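Local structure of catechol 1,2 dioxygenase (Acinetobacter radioresistens, 2XSU) at residues A[192-197]-A[278-283]; A[248-253]-A[261-266]. The protein probably catalyses the iron(III)-dependent intradiol cleavage of catechol by dioxygen to cis,cis-muconate, the first step from catechol in the beta-ketoadipate pathway. The protein carries 1 engineered substitution. All coordinates share one frame; numbering follows the deposited sequence.

Interaction 1: residues A[192-197]-A[278-283]; sequences VALTTM and RELDKP
Leu194 and Leu280 point their isobutyl ends at each other where a Schellman motif, closing helix 272-277, turns the chain back over strand 190-196 of the catalytic beta-sandwich of this intradiol dioxygenase. Glu279 is the residue of positive phi in that motif, and the reversal it brings sets Arg278 and Leu280 side by side, both facing strand 190-196. On the strand, Val192 and Leu194 answer from one face, as the alternation of an extended chain requires, while Ala193 and Thr195 turn to the other.

The leucines meet methyl to methyl, CD1 of Leu194 lying 4.3 Å from CD2 of Leu280. Leu194 carries CG anti to its own nitrogen (chi1 173°), which stretches the branch out from the strand; its second methyl, CD2, lies 4.5 Å from the same CD2 of Leu280. This is loose van der Waals contact, and no hydrogen bond crosses between the segments.

Arg278 bends near its root and then straightens, carrying its guanidinium to Val192. The charge is met on the neighbouring strand 136-145, where NH2 forms a salt bridge with Glu140; Glu274 gives NE a weak, long ion pair from the helix. Val192 also packs on Glu140, so the valine borders the ion pair: its CG1 methyl approaches the guanidinium obliquely, 4.5 Å from NH1 of Arg278.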
loop_
_atom_site.group_PDB
_atom_site.type_symbol
_atom_site.label_atom_id
_atom_site.label_comp_id
_atom_site.label_asym_id
_atom_site.label_seq_id
_atom_site.Cartn_x
_atom_site.Cartn_y
_atom_site.Cartn_z
ATOM N N VAL A 192 -8.052 -37.636 -11.756
ATOM C CA VAL A 192 -8.047 -38.206 -10.416
ATOM C C VAL A 192 -6.836 -37.658 -9.681
ATOM O O VAL A 192 -5.698 -37.723 -10.171
ATOM C CB VAL A 192 -7.932 -39.770 -10.448
ATOM C CG1 VAL A 192 -7.888 -40.357 -9.034
ATOM C CG2 VAL A 192 -9.048 -40.381 -11.264
ATOM N N ALA A 193 -7.095 -37.097 -8.500
ATOM C CA ALA A 193 -6.051 -36.696 -7.605
ATOM C C ALA A 193 -6.082 -37.522 -6.320
ATOM O O ALA A 193 -7.095 -37.588 -5.626
ATOM C CB ALA A 193 -6.170 -35.196 -7.270
ATOM N N LEU A 194 -4.948 -38.123 -5.998
ATOM C CA LEU A 194 -4.737 -38.779 -4.700
ATOM C C LEU A 194 -3.963 -37.820 -3.797
ATOM O O LEU A 194 -2.845 -37.385 -4.099
ATOM C CB LEU A 194 -3.993 -40.129 -4.884
ATOM C CG LEU A 194 -3.546 -40.849 -3.593
ATOM C CD1 LEU A 194 -4.720 -41.212 -2.676
ATOM C CD2 LEU A 194 -2.703 -42.104 -3.952
ATOM N N THR A 195 -4.581 -37.442 -2.677
ATOM C CA THR A 195 -4.000 -36.388 -1.844
ATOM C C THR A 195 -4.361 -36.591 -0.367
ATOM O O THR A 195 -4.615 -37.739 0.060
ATOM C CB THR A 195 -4.430 -34.983 -2.402
ATOM O OG1 THR A 195 -3.680 -33.954 -1.772
ATOM C CG2 THR A 195 -5.937 -34.733 -2.276
ATOM N N THR A 196 -4.339 -35.497 0.397
ATOM C CA THR A 196 -4.711 -35.515 1.813
ATOM C C THR A 196 -5.785 -34.470 2.070
ATOM O O THR A 196 -5.939 -33.529 1.272
ATOM C CB THR A 196 -3.518 -35.277 2.739
ATOM O OG1 THR A 196 -2.810 -34.081 2.358
ATOM C CG2 THR A 196 -2.558 -36.466 2.657
ATOM N N MET A 197 -6.575 -34.679 3.127
ATOM C CA MET A 197 -7.666 -33.743 3.460
ATOM C C MET A 197 -7.121 -32.377 3.865
ATOM O O MET A 197 -6.374 -32.306 4.824
ATOM C CB MET A 197 -8.476 -34.313 4.635
ATOM C CG MET A 197 -9.510 -35.376 4.267
ATOM S SD MET A 197 -10.850 -34.788 3.208
ATOM C CE MET A 197 -10.828 -32.982 3.555
ATOM N N ARG A 278 -8.098 -49.314 -5.047
ATOM C CA ARG A 278 -7.387 -48.034 -5.070
ATOM C C ARG A 278 -5.918 -48.159 -4.681
ATOM O O ARG A 278 -5.180 -47.165 -4.698
ATOM C CB ARG A 278 -8.071 -47.042 -4.121
ATOM C CG ARG A 278 -9.490 -46.680 -4.505
ATOM C CD ARG A 278 -9.509 -45.802 -5.725
ATOM N NE ARG A 278 -10.816 -45.187 -5.918
ATOM C CZ ARG A 278 -11.104 -44.327 -6.890
ATOM N NH1 ARG A 278 -10.178 -43.966 -7.767
ATOM N NH2 ARG A 278 -12.331 -43.837 -6.985
ATOM N N GLU A 279 -5.504 -49.381 -4.331
ATOM C CA GLU A 279 -4.157 -49.686 -3.840
ATOM C C GLU A 279 -3.814 -48.923 -2.566
ATOM O O GLU A 279 -2.701 -48.406 -2.403
ATOM C CB GLU A 279 -3.087 -49.484 -4.925
ATOM C CG GLU A 279 -3.302 -50.335 -6.171
ATOM C CD GLU A 279 -2.156 -50.218 -7.171
ATOM O OE1 GLU A 279 -1.112 -50.885 -6.970
ATOM O OE2 GLU A 279 -2.305 -49.468 -8.162
ATOM N N LEU A 280 -4.791 -48.865 -1.664
ATOM C CA LEU A 280 -4.618 -48.240 -0.363
ATOM C C LEU A 280 -4.749 -49.307 0.722
ATOM O O LEU A 280 -5.063 -50.458 0.405
ATOM C CB LEU A 280 -5.647 -47.111 -0.185
ATOM C CG LEU A 280 -5.567 -45.983 -1.232
ATOM C CD1 LEU A 280 -6.808 -45.102 -1.188
ATOM C CD2 LEU A 280 -4.300 -45.132 -1.077
ATOM N N ASP A 281 -4.505 -48.932 1.980
ATOM C CA ASP A 281 -4.513 -49.884 3.104
ATOM C C ASP A 281 -5.498 -49.510 4.228
ATOM O O ASP A 281 -5.829 -50.348 5.075
ATOM C CB ASP A 281 -3.101 -50.049 3.688
ATOM C CG ASP A 281 -2.511 -48.727 4.190
ATOM O OD1 ASP A 281 -2.134 -47.884 3.342
ATOM O OD2 ASP A 281 -2.410 -48.534 5.425
ATOM N N LYS A 282 -5.955 -48.259 4.231
ATOM C CA LYS A 282 -6.867 -47.746 5.267
ATOM C C LYS A 282 -8.109 -47.082 4.634
ATOM O O LYS A 282 -8.102 -46.783 3.440
ATOM C CB LYS A 282 -6.114 -46.781 6.206
ATOM C CG LYS A 282 -5.380 -45.610 5.529
ATOM C CD LYS A 282 -4.583 -44.737 6.527
ATOM C CE LYS A 282 -3.111 -45.161 6.623
ATOM N NZ LYS A 282 -2.361 -44.604 7.817
ATOM N N PRO A 283 -9.198 -46.889 5.412
ATOM C CA PRO A 283 -10.261 -46.045 4.896
ATOM C C PRO A 283 -9.763 -44.690 4.409
ATOM O O PRO A 283 -8.769 -44.163 4.923
ATOM C CB PRO A 283 -11.150 -45.864 6.114
ATOM C CG PRO A 283 -11.124 -47.212 6.738
ATOM C CD PRO A 283 -9.678 -47.690 6.558
#

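Interaction 2: residues A[248-253]-A[261-266]; sequences EYLWDD and GLVATA
Val263 is the residue most covered here, and its two methyls divide the work: CG1 meets Leu250 and CG2 Trp251. With CG1 of Val263 anti to the backbone nitrogen (chi1 -177°) and CG2 beside it, the two methyls diverge, one to each partner. CG1 of Val263 lies 4.0 Å from CD2 of Leu250 and 4.2 Å from CD1 of the same leucine, so a single methyl rests against both branches.

Leu250 and Trp251 are the central pair of a type I beta turn running from Tyr249 to Asp252, closed by the bond from Asp252 N to Tyr249 O at 3.1 Å. The turn belongs to the connection between strands 238-244 and 263-269, which run parallel as neighbours in the sheet of the dioxygenase domain; the chain must therefore travel back along the sheet before the second strand can start, and the turn lies on that return path. Leu250 is buried, packing also on Glu245 and Asn243, with its side chain about 8 Å from that of the iron ligand His225.

Trp251 is far more open to solvent. Its indole comes in obliquely from its benzo end, and CZ2 of Trp251 stands 4.0 Å from CG2 of Val263.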
loop_
_atom_site.group_PDB
_atom_site.type_symbol
_atom_site.label_atom_id
_atom_site.label_comp_id
_atom_site.label_asym_id
_atom_site.label_seq_id
_atom_site.Cartn_x
_atom_site.Cartn_y
_atom_site.Cartn_z
ATOM N N GLU A 248 -16.816 -25.762 10.158
ATOM C CA GLU A 248 -17.278 -24.672 11.032
ATOM C C GLU A 248 -17.442 -23.356 10.266
ATOM O O GLU A 248 -18.382 -22.586 10.545
ATOM C CB GLU A 248 -16.271 -24.501 12.181
ATOM C CG GLU A 248 -16.580 -23.389 13.133
ATOM C CD GLU A 248 -15.536 -23.239 14.250
ATOM O OE1 GLU A 248 -14.399 -23.780 14.151
ATOM O OE2 GLU A 248 -15.869 -22.525 15.215
ATOM N N TYR A 249 -16.509 -23.078 9.358
ATOM C CA TYR A 249 -16.505 -21.770 8.678
ATOM C C TYR A 249 -17.063 -21.804 7.264
ATOM O O TYR A 249 -16.834 -20.872 6.464
ATOM C CB TYR A 249 -15.101 -21.161 8.665
ATOM C CG TYR A 249 -14.638 -20.799 10.044
ATOM C CD1 TYR A 249 -15.129 -19.650 10.672
ATOM C CD2 TYR A 249 -13.761 -21.625 10.722
ATOM C CE1 TYR A 249 -14.730 -19.325 11.988
ATOM C CE2 TYR A 249 -13.343 -21.305 12.036
ATOM C CZ TYR A 249 -13.846 -20.172 12.649
ATOM O OH TYR A 249 -13.423 -19.857 13.936
ATOM N N LEU A 250 -17.777 -22.881 6.918
ATOM C CA LEU A 250 -18.287 -23.024 5.561
ATOM C C LEU A 250 -19.016 -21.801 5.036
ATOM O O LEU A 250 -18.749 -21.365 3.913
ATOM C CB LEU A 250 -19.188 -24.271 5.441
ATOM C CG LEU A 250 -19.769 -24.593 4.062
ATOM C CD1 LEU A 250 -18.681 -24.948 3.072
ATOM C CD2 LEU A 250 -20.744 -25.756 4.147
ATOM N N TRP A 251 -19.942 -21.266 5.843
ATOM C CA TRP A 251 -20.742 -20.109 5.433
ATOM C C TRP A 251 -20.361 -18.847 6.233
ATOM O O TRP A 251 -21.154 -17.886 6.350
ATOM C CB TRP A 251 -22.236 -20.474 5.522
ATOM C CG TRP A 251 -22.604 -21.484 4.468
ATOM C CD1 TRP A 251 -22.885 -22.807 4.656
ATOM C CD2 TRP A 251 -22.749 -21.232 3.067
ATOM N NE1 TRP A 251 -23.186 -23.402 3.445
ATOM C CE2 TRP A 251 -23.103 -22.457 2.453
ATOM C CE3 TRP A 251 -22.592 -20.093 2.266
ATOM C CZ2 TRP A 251 -23.326 -22.575 1.077
ATOM C CZ3 TRP A 251 -22.826 -20.211 0.877
ATOM C CH2 TRP A 251 -23.179 -21.448 0.309
ATOM N N ASP A 252 -19.122 -18.846 6.742
ATOM C CA ASP A 252 -18.553 -17.745 7.537
ATOM C C ASP A 252 -17.070 -17.585 7.119
ATOM O O ASP A 252 -16.195 -17.386 7.963
ATOM C CB ASP A 252 -18.664 -18.076 9.033
ATOM C CG ASP A 252 -18.351 -16.901 9.969
ATOM O OD1 ASP A 252 -18.510 -15.712 9.604
ATOM O OD2 ASP A 252 -17.961 -17.204 11.122
ATOM N N ASP A 253 -16.798 -17.697 5.821
ATOM C CA ASP A 253 -15.449 -17.511 5.251
ATOM C C ASP A 253 -15.054 -16.040 5.325
ATOM O O ASP A 253 -15.826 -15.204 4.851
ATOM C CB ASP A 253 -15.523 -17.957 3.773
ATOM C CG ASP A 253 -14.196 -17.858 3.019
ATOM O OD1 ASP A 253 -13.112 -17.592 3.587
ATOM O OD2 ASP A 253 -14.235 -18.098 1.786
ATOM N N GLY A 261 -23.191 -24.610 -5.392
ATOM C CA GLY A 261 -22.615 -25.252 -6.546
ATOM C C GLY A 261 -21.180 -25.634 -6.294
ATOM O O GLY A 261 -20.634 -26.468 -7.027
ATOM N N LEU A 262 -20.565 -25.049 -5.253
ATOM C CA LEU A 262 -19.151 -25.307 -4.970
ATOM C C LEU A 262 -18.948 -25.937 -3.605
ATOM O O LEU A 262 -17.845 -25.865 -3.046
ATOM C CB LEU A 262 -18.318 -24.020 -5.062
ATOM C CG LEU A 262 -18.364 -23.293 -6.414
ATOM C CD1 LEU A 262 -17.418 -22.082 -6.348
ATOM C CD2 LEU A 262 -17.965 -24.237 -7.560
ATOM N N VAL A 263 -20.003 -26.531 -3.039
ATOM C CA VAL A 263 -19.841 -27.278 -1.775
ATOM C C VAL A 263 -19.903 -28.776 -2.081
ATOM O O VAL A 263 -20.869 -29.265 -2.687
ATOM C CB VAL A 263 -20.919 -26.892 -0.743
ATOM C CG1 VAL A 263 -20.675 -27.626 0.577
ATOM C CG2 VAL A 263 -20.903 -25.334 -0.520
ATOM N N ALA A 264 -18.858 -29.483 -1.686
ATOM C CA ALA A 264 -18.752 -30.915 -1.883
ATOM C C ALA A 264 -18.841 -31.664 -0.556
ATOM O O ALA A 264 -18.413 -31.177 0.493
ATOM C CB ALA A 264 -17.418 -31.245 -2.581
ATOM N N THR A 265 -19.411 -32.864 -0.614
ATOM C CA THR A 265 -19.480 -33.756 0.542
ATOM C C THR A 265 -18.379 -34.810 0.442
ATOM O O THR A 265 -18.239 -35.488 -0.597
ATOM C CB THR A 265 -20.873 -34.421 0.600
ATOM O OG1 THR A 265 -21.870 -33.401 0.778
ATOM C CG2 THR A 265 -20.964 -35.389 1.765
ATOM N N ALA A 266 -17.591 -34.932 1.497
ATOM C CA ALA A 266 -16.518 -35.949 1.556
ATOM C C ALA A 266 -17.166 -37.239 2.026
ATOM O O ALA A 266 -17.658 -37.312 3.164
ATOM C CB ALA A 266 -15.446 -35.510 2.518
#

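Followed from the N terminus, the chain first lays down 192-197 on strand 190-196, and interaction 1 is not completed until 278-283, after 80 intervening residues. That long loop holds Tyr201, His225 and His227, three of the four protein ligands of the iron(III), the fourth, Tyr167, coming earlier. Interaction 2 is nested within it and closes a short loop of seven residues between 248-253 and 261-266. The two do not touch, and their centres stand 22 Å apart, yet both reach the same mixed sheet: interaction 1 joins strand 190-196 to the exit of helix 272-277, interaction 2 joins strand 263-269 to the connection that precedes it.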